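Local coordinates for protein laccase (Botrytis aclada, PDB 3SQR) that oxidises phenolic substrates with four copper ions while reducing dioxygen to water, and probably serves in lignin degradation and detoxification of lignin-derived products, at residues V139-I147 against L413-L421; W166-Y175 against L523-S533. All coordinates share one frame; numbering follows the deposited sequence.

Contact 1 of 2, residues V139-I147 against L413-L421; sequences VPGVTQCPI and LDWSSPTTL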
loop_
_atom_site.group_PDB
_atom_site.type_symbol
_atom_site.label_atom_id
_atom_site.label_comp_id
_atom_site.label_asym_id
_atom_site.label_seq_id
_atom_site.Cartn_x
_atom_site.Cartn_y
_atom_site.Cartn_z
ATOM N N VAL A 139 -8.385 -9.524 3.308
ATOM C CA VAL A 139 -7.922 -10.142 2.106
ATOM C C VAL A 139 -8.962 -11.205 1.734
ATOM O O VAL A 139 -8.995 -12.206 2.431
ATOM C CB VAL A 139 -6.615 -10.824 2.229
ATOM C CG1 VAL A 139 -6.147 -11.425 0.915
ATOM C CG2 VAL A 139 -5.523 -9.719 2.717
ATOM N N PRO A 140 -9.667 -10.995 0.655
ATOM C CA PRO A 140 -10.686 -11.986 0.276
ATOM C C PRO A 140 -9.996 -13.231 -0.214
ATOM O O PRO A 140 -9.006 -13.148 -0.961
ATOM C CB PRO A 140 -11.458 -11.264 -0.830
ATOM C CG PRO A 140 -10.460 -10.384 -1.477
ATOM C CD PRO A 140 -9.468 -10.002 -0.409
ATOM N N GLY A 141 -10.514 -14.399 0.188
ATOM C CA GLY A 141 -9.809 -15.613 -0.115
ATOM C C GLY A 141 -8.757 -16.017 0.871
ATOM O O GLY A 141 -8.230 -17.139 0.813
ATOM N N VAL A 142 -8.319 -15.085 1.728
ATOM C CA VAL A 142 -7.359 -15.432 2.766
ATOM C C VAL A 142 -7.935 -15.230 4.160
ATOM O O VAL A 142 -7.966 -16.169 4.988
ATOM C CB VAL A 142 -6.058 -14.623 2.613
ATOM C CG1 VAL A 142 -5.104 -14.902 3.846
ATOM C CG2 VAL A 142 -5.383 -14.825 1.204
ATOM N N THR A 143 -8.389 -14.001 4.487
ATOM C CA THR A 143 -8.880 -13.701 5.860
ATOM C C THR A 143 -10.385 -13.544 5.980
ATOM O O THR A 143 -10.946 -13.410 7.073
ATOM C CB THR A 143 -8.200 -12.450 6.424
ATOM O OG1 THR A 143 -8.582 -11.348 5.633
ATOM C CG2 THR A 143 -6.687 -12.596 6.415
ATOM N N GLN A 144 -11.052 -13.579 4.844
ATOM C CA GLN A 144 -12.498 -13.501 4.766
ATOM C C GLN A 144 -13.010 -13.935 3.410
ATOM O O GLN A 144 -12.295 -13.941 2.412
ATOM C CB GLN A 144 -13.009 -12.075 4.953
ATOM C CG GLN A 144 -12.548 -11.082 3.937
ATOM C CD GLN A 144 -13.168 -9.715 4.173
ATOM O OE1 GLN A 144 -12.576 -8.878 4.878
ATOM N NE2 GLN A 144 -14.362 -9.497 3.650
ATOM N N CYS A 145 -14.300 -14.222 3.360
ATOM C CA CYS A 145 -15.023 -14.246 2.130
ATOM C C CYS A 145 -15.283 -12.766 1.771
ATOM O O CYS A 145 -15.364 -11.920 2.668
ATOM C CB CYS A 145 -16.382 -14.931 2.263
ATOM S SG CYS A 145 -16.218 -16.738 2.583
ATOM N N PRO A 146 -15.515 -12.515 0.495
ATOM C CA PRO A 146 -15.921 -11.207 0.106
ATOM C C PRO A 146 -17.226 -10.808 0.760
ATOM O O PRO A 146 -18.094 -11.638 1.085
ATOM C CB PRO A 146 -16.018 -11.287 -1.398
ATOM C CG PRO A 146 -15.179 -12.475 -1.771
ATOM C CD PRO A 146 -15.390 -13.391 -0.680
ATOM N N ILE A 147 -17.361 -9.510 0.964
ATOM C CA ILE A 147 -18.622 -8.908 1.395
ATOM C C ILE A 147 -19.550 -8.833 0.174
ATOM O O ILE A 147 -19.249 -8.176 -0.856
ATOM C CB ILE A 147 -18.445 -7.458 1.911
ATOM C CG1 ILE A 147 -17.368 -7.420 3.004
ATOM C CG2 ILE A 147 -19.805 -6.915 2.457
ATOM C CD1 ILE A 147 -16.851 -5.951 3.379
ATOM N N LEU A 413 -7.163 -18.038 -5.609
ATOM C CA LEU A 413 -7.876 -18.286 -4.376
ATOM C C LEU A 413 -9.355 -18.502 -4.698
ATOM O O LEU A 413 -9.881 -17.998 -5.678
ATOM C CB LEU A 413 -7.723 -17.115 -3.424
ATOM C CG LEU A 413 -6.293 -16.774 -3.012
ATOM C CD1 LEU A 413 -6.351 -15.681 -1.926
ATOM C CD2 LEU A 413 -5.526 -17.946 -2.517
ATOM N N ASP A 414 -9.998 -19.202 -3.775
ATOM C CA ASP A 414 -11.430 -19.396 -3.784
ATOM C C ASP A 414 -12.003 -18.528 -2.732
ATOM O O ASP A 414 -11.786 -18.735 -1.543
ATOM C CB ASP A 414 -11.762 -20.864 -3.443
ATOM C CG ASP A 414 -13.203 -21.173 -3.637
ATOM O OD1 ASP A 414 -14.047 -20.268 -3.577
ATOM O OD2 ASP A 414 -13.510 -22.348 -3.796
ATOM N N TRP A 415 -12.744 -17.537 -3.182
ATOM C CA TRP A 415 -13.342 -16.544 -2.296
ATOM C C TRP A 415 -14.329 -17.142 -1.313
ATOM O O TRP A 415 -14.509 -16.625 -0.209
ATOM C CB TRP A 415 -14.020 -15.507 -3.150
ATOM C CG TRP A 415 -13.116 -14.477 -3.764
ATOM C CD1 TRP A 415 -11.917 -13.986 -3.271
ATOM C CD2 TRP A 415 -13.347 -13.784 -4.974
ATOM N NE1 TRP A 415 -11.414 -13.060 -4.105
ATOM C CE2 TRP A 415 -12.268 -12.886 -5.161
ATOM C CE3 TRP A 415 -14.380 -13.798 -5.920
ATOM C CZ2 TRP A 415 -12.191 -12.036 -6.271
ATOM C CZ3 TRP A 415 -14.264 -12.972 -7.026
ATOM C CH2 TRP A 415 -13.209 -12.084 -7.175
ATOM N N SER A 416 -14.972 -18.282 -1.682
ATOM C CA SER A 416 -15.828 -18.967 -0.750
ATOM C C SER A 416 -15.094 -19.902 0.222
ATOM O O SER A 416 -15.707 -20.439 1.137
ATOM C CB SER A 416 -16.893 -19.787 -1.536
ATOM O OG SER A 416 -16.269 -20.946 -2.078
ATOM N N SER A 417 -13.790 -20.113 0.034
ATOM C CA SER A 417 -13.042 -20.959 0.936
ATOM C C SER A 417 -11.730 -20.272 1.184
ATOM O O SER A 417 -10.642 -20.715 0.819
ATOM C CB SER A 417 -12.880 -22.395 0.345
ATOM O OG SER A 417 -12.340 -23.234 1.319
ATOM N N PRO A 418 -11.843 -19.148 1.876
ATOM C CA PRO A 418 -10.612 -18.478 2.241
ATOM C C PRO A 418 -9.774 -19.323 3.155
ATOM O O PRO A 418 -10.271 -20.195 3.858
ATOM C CB PRO A 418 -11.107 -17.222 2.940
ATOM C CG PRO A 418 -12.408 -17.527 3.438
ATOM C CD PRO A 418 -13.025 -18.463 2.413
ATOM N N THR A 419 -8.476 -19.068 3.172
ATOM C CA THR A 419 -7.536 -19.801 3.994
ATOM C C THR A 419 -7.966 -19.884 5.427
ATOM O O THR A 419 -7.756 -20.908 6.071
ATOM C CB THR A 419 -6.137 -19.103 3.967
ATOM O OG1 THR A 419 -5.836 -18.821 2.599
ATOM C CG2 THR A 419 -5.072 -20.014 4.542
ATOM N N THR A 420 -8.520 -18.789 5.993
ATOM C CA THR A 420 -8.949 -18.814 7.370
ATOM C C THR A 420 -10.112 -19.770 7.586
ATOM O O THR A 420 -10.195 -20.375 8.635
ATOM C CB THR A 420 -9.299 -17.387 7.901
ATOM O OG1 THR A 420 -8.098 -16.622 7.678
ATOM C CG2 THR A 420 -9.449 -17.455 9.405
ATOM N N LEU A 421 -10.972 -19.889 6.604
ATOM C CA LEU A 421 -12.092 -20.868 6.728
ATOM C C LEU A 421 -11.500 -22.255 6.759
ATOM O O LEU A 421 -11.854 -23.083 7.611
ATOM C CB LEU A 421 -13.095 -20.662 5.649
ATOM C CG LEU A 421 -14.251 -21.684 5.662
ATOM C CD1 LEU A 421 -14.958 -21.664 7.033
ATOM C CD2 LEU A 421 -15.178 -21.337 4.513
#
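Val142 O is gripped by two donors from Thr420, its hydroxyl OG1 at 2.7 Å and its backbone N at 2.9 Å. The hydroxyl lies in the carbonyl plane on a lone pair, and chi1 of -56° brings OG1 beside the residue's own N, from where both reach the same oxygen. One residue back, Thr419 N donates to Gly141 O from above the carbonyl plane, at 3.1 Å and an N-H...O angle of 151°. The first turn of helix 419-424, with Pro418 at its N-cap, is thus pinned to the 139-147 loop. Apolar contacts extend the joint: Pro146 CG sits over one face of the Trp415 indole, 3.9 Å from the five-membered ring centroid, a CH-pi contact, and Val142 CG2 presses tightly on Leu413 CD1 at 3.4 Å. Behind these, Asp414 OD1 accepts from Ser416 N, an Asx turn, and also from Ser416 OG, within the Asp414-Ser417 type I turn, while Val139 N donates to Thr143 OG1. Further out, Cys145 is disulfide-bonded to Cys561, tying the loop to helix 551-567, whose Trp564 and Phe557 touch Pro146 and Pro418; strands 520-526 and 537-542 meet the joint through Ser521 and Gln539.

Contact 2 of 2, residues W166-Y175 against L523-S533; sequences WYHSHFSLQY and LLHCHIAWHAS. With CU (copper (II) ion), chain F; CU (copper (II) ion), chain D; CU (copper (II) ion), chain E.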
loop_
_atom_site.group_PDB
_atom_site.type_symbol
_atom_site.label_atom_id
_atom_site.label_comp_id
_atom_site.label_asym_id
_atom_site.label_seq_id
_atom_site.Cartn_x
_atom_site.Cartn_y
_atom_site.Cartn_z
ATOM N N TRP A 166 -2.873 3.721 4.417
ATOM C CA TRP A 166 -4.026 3.867 3.576
ATOM C C TRP A 166 -4.834 2.600 3.741
ATOM O O TRP A 166 -4.309 1.605 4.194
ATOM C CB TRP A 166 -3.641 4.117 2.130
ATOM C CG TRP A 166 -2.773 3.094 1.419
ATOM C CD1 TRP A 166 -1.563 2.561 1.846
ATOM C CD2 TRP A 166 -2.992 2.558 0.115
ATOM N NE1 TRP A 166 -1.034 1.762 0.850
ATOM C CE2 TRP A 166 -1.903 1.716 -0.199
ATOM C CE3 TRP A 166 -4.009 2.696 -0.820
ATOM C CZ2 TRP A 166 -1.853 0.973 -1.394
ATOM C CZ3 TRP A 166 -3.962 2.014 -2.019
ATOM C CH2 TRP A 166 -2.891 1.139 -2.311
ATOM N N TYR A 167 -6.097 2.685 3.385
ATOM C CA TYR A 167 -6.949 1.476 3.358
ATOM C C TYR A 167 -7.419 1.349 1.944
ATOM O O TYR A 167 -7.618 2.356 1.239
ATOM C CB TYR A 167 -8.103 1.564 4.348
ATOM C CG TYR A 167 -9.074 2.678 4.106
ATOM C CD1 TYR A 167 -8.818 3.958 4.492
ATOM C CD2 TYR A 167 -10.313 2.429 3.508
ATOM C CE1 TYR A 167 -9.758 4.990 4.278
ATOM C CE2 TYR A 167 -11.231 3.435 3.296
ATOM C CZ TYR A 167 -10.938 4.729 3.669
ATOM O OH TYR A 167 -11.846 5.690 3.421
ATOM N N HIS A 168 -7.679 0.106 1.500
ATOM C CA HIS A 168 -8.081 -0.038 0.136
ATOM C C HIS A 168 -8.739 -1.356 -0.068
ATOM O O HIS A 168 -8.503 -2.274 0.666
ATOM C CB HIS A 168 -6.924 0.095 -0.835
ATOM C CG HIS A 168 -5.781 -0.866 -0.612
ATOM N ND1 HIS A 168 -5.751 -2.139 -1.149
ATOM C CD2 HIS A 168 -4.586 -0.686 -0.006
ATOM C CE1 HIS A 168 -4.599 -2.715 -0.820
ATOM N NE2 HIS A 168 -3.858 -1.834 -0.155
ATOM N N SER A 169 -9.533 -1.448 -1.098
ATOM C CA SER A 169 -10.040 -2.792 -1.418
ATOM C C SER A 169 -8.897 -3.717 -1.760
ATOM O O SER A 169 -7.950 -3.320 -2.426
ATOM C CB SER A 169 -11.009 -2.755 -2.582
ATOM O OG SER A 169 -11.330 -4.099 -2.953
ATOM N N HIS A 170 -8.993 -4.967 -1.283
ATOM C CA HIS A 170 -8.051 -5.963 -1.661
ATOM C C HIS A 170 -8.804 -7.029 -2.497
ATOM O O HIS A 170 -8.311 -8.112 -2.722
ATOM C CB HIS A 170 -7.410 -6.576 -0.441
ATOM C CG HIS A 170 -5.976 -6.925 -0.615
ATOM N ND1 HIS A 170 -5.529 -7.764 -1.594
ATOM C CD2 HIS A 170 -4.858 -6.507 0.050
ATOM C CE1 HIS A 170 -4.220 -7.909 -1.493
ATOM N NE2 HIS A 170 -3.779 -7.131 -0.521
ATOM N N PHE A 171 -9.917 -6.634 -3.080
ATOM C CA PHE A 171 -10.741 -7.513 -3.898
ATOM C C PHE A 171 -10.459 -7.156 -5.345
ATOM O O PHE A 171 -10.841 -6.069 -5.862
ATOM C CB PHE A 171 -12.197 -7.313 -3.556
ATOM C CG PHE A 171 -13.133 -8.153 -4.364
ATOM C CD1 PHE A 171 -13.520 -7.726 -5.613
ATOM C CD2 PHE A 171 -13.634 -9.303 -3.843
ATOM C CE1 PHE A 171 -14.414 -8.470 -6.363
ATOM C CE2 PHE A 171 -14.539 -10.089 -4.575
ATOM C CZ PHE A 171 -14.902 -9.662 -5.847
ATOM N N SER A 172 -9.655 -8.002 -5.972
ATOM C CA SER A 172 -9.348 -7.832 -7.378
ATOM C C SER A 172 -8.828 -6.396 -7.640
ATOM O O SER A 172 -8.033 -5.885 -6.814
ATOM C CB SER A 172 -10.563 -8.282 -8.276
ATOM O OG SER A 172 -10.257 -8.089 -9.664
ATOM N N LEU A 173 -9.163 -5.768 -8.756
ATOM C CA LEU A 173 -8.510 -4.498 -9.135
ATOM C C LEU A 173 -9.203 -3.266 -8.618
ATOM O O LEU A 173 -8.907 -2.171 -9.063
ATOM C CB LEU A 173 -8.454 -4.394 -10.676
ATOM C CG LEU A 173 -7.697 -5.484 -11.410
ATOM C CD1 LEU A 173 -8.050 -5.408 -12.942
ATOM C CD2 LEU A 173 -6.219 -5.281 -11.219
ATOM N N GLN A 174 -10.103 -3.431 -7.657
ATOM C CA GLN A 174 -11.004 -2.320 -7.295
ATOM C C GLN A 174 -10.292 -1.079 -6.870
ATOM O O GLN A 174 -10.774 -0.017 -7.121
ATOM C CB GLN A 174 -11.949 -2.696 -6.189
ATOM C CG GLN A 174 -13.006 -3.695 -6.644
ATOM C CD GLN A 174 -13.945 -4.156 -5.524
ATOM O OE1 GLN A 174 -13.595 -4.164 -4.360
ATOM N NE2 GLN A 174 -15.169 -4.623 -5.902
ATOM N N TYR A 175 -9.161 -1.199 -6.193
ATOM C CA TYR A 175 -8.542 0.073 -5.757
ATOM C C TYR A 175 -8.041 0.884 -6.931
ATOM O O TYR A 175 -7.820 2.122 -6.812
ATOM C CB TYR A 175 -7.477 -0.090 -4.638
ATOM C CG TYR A 175 -6.074 -0.427 -5.094
ATOM C CD1 TYR A 175 -5.247 0.541 -5.543
ATOM C CD2 TYR A 175 -5.611 -1.719 -5.115
ATOM C CE1 TYR A 175 -3.992 0.301 -5.962
ATOM C CE2 TYR A 175 -4.287 -1.994 -5.562
ATOM C CZ TYR A 175 -3.500 -0.975 -5.960
ATOM O OH TYR A 175 -2.198 -1.137 -6.419
ATOM N N LEU A 523 -0.919 -12.749 3.549
ATOM C CA LEU A 523 -0.647 -12.609 2.136
ATOM C C LEU A 523 0.675 -11.850 1.907
ATOM O O LEU A 523 1.008 -10.913 2.651
ATOM C CB LEU A 523 -1.785 -11.870 1.454
ATOM C CG LEU A 523 -1.718 -11.789 -0.078
ATOM C CD1 LEU A 523 -1.886 -13.238 -0.674
ATOM C CD2 LEU A 523 -2.769 -10.857 -0.616
ATOM N N LEU A 524 1.444 -12.276 0.917
ATOM C CA LEU A 524 2.584 -11.503 0.461
ATOM C C LEU A 524 2.443 -11.456 -1.057
ATOM O O LEU A 524 2.167 -12.453 -1.683
ATOM C CB LEU A 524 3.903 -12.171 0.837
ATOM C CG LEU A 524 5.142 -11.517 0.198
ATOM C CD1 LEU A 524 6.319 -11.567 1.166
ATOM C CD2 LEU A 524 5.444 -12.179 -1.178
ATOM N N HIS A 525 2.565 -10.273 -1.636
ATOM C CA HIS A 525 2.300 -10.127 -3.027
ATOM C C HIS A 525 2.926 -8.897 -3.590
ATOM O O HIS A 525 3.257 -7.973 -2.849
ATOM C CB HIS A 525 0.800 -10.066 -3.275
ATOM C CG HIS A 525 0.147 -8.871 -2.682
ATOM N ND1 HIS A 525 -0.226 -7.774 -3.429
ATOM C CD2 HIS A 525 -0.183 -8.588 -1.400
ATOM C CE1 HIS A 525 -0.808 -6.893 -2.636
ATOM N NE2 HIS A 525 -0.762 -7.348 -1.395
ATOM N N CYS A 526 3.132 -8.924 -4.903
ATOM C CA CYS A 526 3.444 -7.704 -5.638
ATOM C C CYS A 526 2.211 -6.791 -5.598
ATOM O O CYS A 526 1.066 -7.256 -5.805
ATOM C CB CYS A 526 3.782 -8.027 -7.090
ATOM S SG CYS A 526 4.161 -6.548 -7.947
ATOM N N HIS A 527 2.438 -5.516 -5.323
ATOM C CA HIS A 527 1.370 -4.541 -5.186
ATOM C C HIS A 527 1.048 -3.859 -6.510
ATOM O O HIS A 527 0.146 -2.975 -6.568
ATOM C CB HIS A 527 1.738 -3.452 -4.129
ATOM C CG HIS A 527 0.581 -3.020 -3.272
ATOM N ND1 HIS A 527 -0.537 -2.442 -3.806
ATOM C CD2 HIS A 527 0.383 -3.054 -1.918
ATOM C CE1 HIS A 527 -1.385 -2.152 -2.833
ATOM N NE2 HIS A 527 -0.868 -2.529 -1.674
ATOM N N ILE A 528 1.723 -4.252 -7.594
ATOM C CA ILE A 528 1.298 -3.822 -8.927
ATOM C C ILE A 528 -0.002 -4.611 -9.170
ATOM O O ILE A 528 0.006 -5.850 -9.134
ATOM C CB ILE A 528 2.348 -4.116 -9.991
ATOM C CG1 ILE A 528 3.598 -3.259 -9.804
ATOM C CG2 ILE A 528 1.703 -3.907 -11.425
ATOM C CD1 ILE A 528 4.830 -3.692 -10.669
ATOM N N ALA A 529 -1.121 -3.910 -9.290
ATOM C CA ALA A 529 -2.390 -4.550 -9.238
ATOM C C ALA A 529 -2.519 -5.613 -10.314
ATOM O O ALA A 529 -3.057 -6.674 -10.036
ATOM C CB ALA A 529 -3.573 -3.503 -9.333
ATOM N N TRP A 530 -2.021 -5.325 -11.520
ATOM C CA TRP A 530 -2.027 -6.350 -12.555
ATOM C C TRP A 530 -1.299 -7.597 -12.122
ATOM O O TRP A 530 -1.821 -8.691 -12.392
ATOM C CB TRP A 530 -1.440 -5.854 -13.856
ATOM C CG TRP A 530 -1.942 -4.522 -14.318
ATOM C CD1 TRP A 530 -1.213 -3.420 -14.524
ATOM C CD2 TRP A 530 -3.286 -4.198 -14.699
ATOM N NE1 TRP A 530 -1.996 -2.415 -15.014
ATOM C CE2 TRP A 530 -3.268 -2.893 -15.157
ATOM C CE3 TRP A 530 -4.469 -4.944 -14.807
ATOM C CZ2 TRP A 530 -4.412 -2.262 -15.648
ATOM C CZ3 TRP A 530 -5.587 -4.332 -15.274
ATOM C CH2 TRP A 530 -5.540 -2.992 -15.678
ATOM N N HIS A 531 -0.149 -7.438 -11.459
ATOM C CA HIS A 531 0.689 -8.585 -11.076
ATOM C C HIS A 531 0.033 -9.372 -9.967
ATOM O O HIS A 531 -0.011 -10.602 -10.017
ATOM C CB HIS A 531 2.084 -8.121 -10.675
ATOM C CG HIS A 531 2.844 -7.501 -11.812
ATOM N ND1 HIS A 531 4.127 -7.056 -11.697
ATOM C CD2 HIS A 531 2.468 -7.225 -13.089
ATOM C CE1 HIS A 531 4.529 -6.561 -12.854
ATOM N NE2 HIS A 531 3.539 -6.675 -13.724
ATOM N N ALA A 532 -0.559 -8.678 -9.010
ATOM C CA ALA A 532 -1.356 -9.346 -7.995
ATOM C C ALA A 532 -2.463 -10.161 -8.601
ATOM O O ALA A 532 -2.672 -11.323 -8.256
ATOM C CB ALA A 532 -1.928 -8.287 -6.950
ATOM N N SER A 533 -3.188 -9.553 -9.528
ATOM C CA SER A 533 -4.300 -10.227 -10.204
ATOM C C SER A 533 -3.838 -11.436 -11.063
ATOM O O SER A 533 -4.584 -12.453 -11.177
ATOM C CB SER A 533 -5.028 -9.250 -11.069
ATOM O OG SER A 533 -5.948 -8.554 -10.265
HETATM CU CU CU F . -1.911 -2.206 0.112
HETATM CU CU CU D . 5.064 -7.138 -9.905
HETATM CU CU CU E . -1.868 -6.803 0.171
HETATM O O HOH W 1 -5.404 -7.462 -7.802
HETATM O O HOH W 2 -2.241 -4.795 -0.268
#
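Leu173 and Ala529 bring the two backbones closest, their CA atoms 6.1 Å apart, with Ser172 and Ser533 the next pair. Strand 163-169 runs into a type II' turn, Phe171 to Gln174, while strand 520-526 leads into helix 529-533 with Ile528 at the N-cap. No backbone-to-backbone hydrogen bond joins them, so metal and side chains span the gap. His168 and His527 share one copper ion, His170 and His525 another, one ligand coming from each segment. His168 NE2 binds its copper at 2.0 Å and His527 NE2 binds it at 2.1 Å, the two bonds making an angle of about 114° and the ring planes lying 67° apart; His126 completes this site. His170 NE2 and His525 NE2 hold the second copper with water 2, which lies 2.1 Å from the metal, and with His468; here the edge of His170 is turned toward the face of His525 in an offset edge-to-face pair. His168 and His525 have chi1 near +60°, and each ND1 donates to the carbonyl of the next residue, Ser169 O and Cys526 O, which fixes the ring's rotation while NE2 faces copper. Alongside, Leu173 CD2 packs on Ala529 CB at 3.7 Å and its CD1 on the Trp530 ring. Cys526 SG and His531 ND1 bind the third copper with His463. Chemically, the His525-Cys526-His527 run links this type 1 copper to both type 3 ions, consistent with the electron-transfer path of multicopper oxidases from substrate oxidation to dioxygen reduction.

How the contacts relate
Both contacts are buried and join the same two parts of the chain, the N-terminal and C-terminal cupredoxin-like domains. Contact 2 lies about 8 Å from the chain centre, contact 1 about 20 Å, with some partly exposed residues. Their chemistry follows: 139-147 against 413-421 joins a loop to the start of a helix by backbone and threonine-hydroxyl hydrogen bonds and by proline and tryptophan packing, whereas 166-175 against 523-533 is built on histidines that share copper, with leucine packing beside them. The two adjoin: Pro140 CD lies 3.2 Å from His170 O, Val139 CG1 packs on Leu523 CD2, and Phe171 stacks on Trp415. Contact 1 therefore borders the copper-bearing segments directly, with centres 14 Å apart.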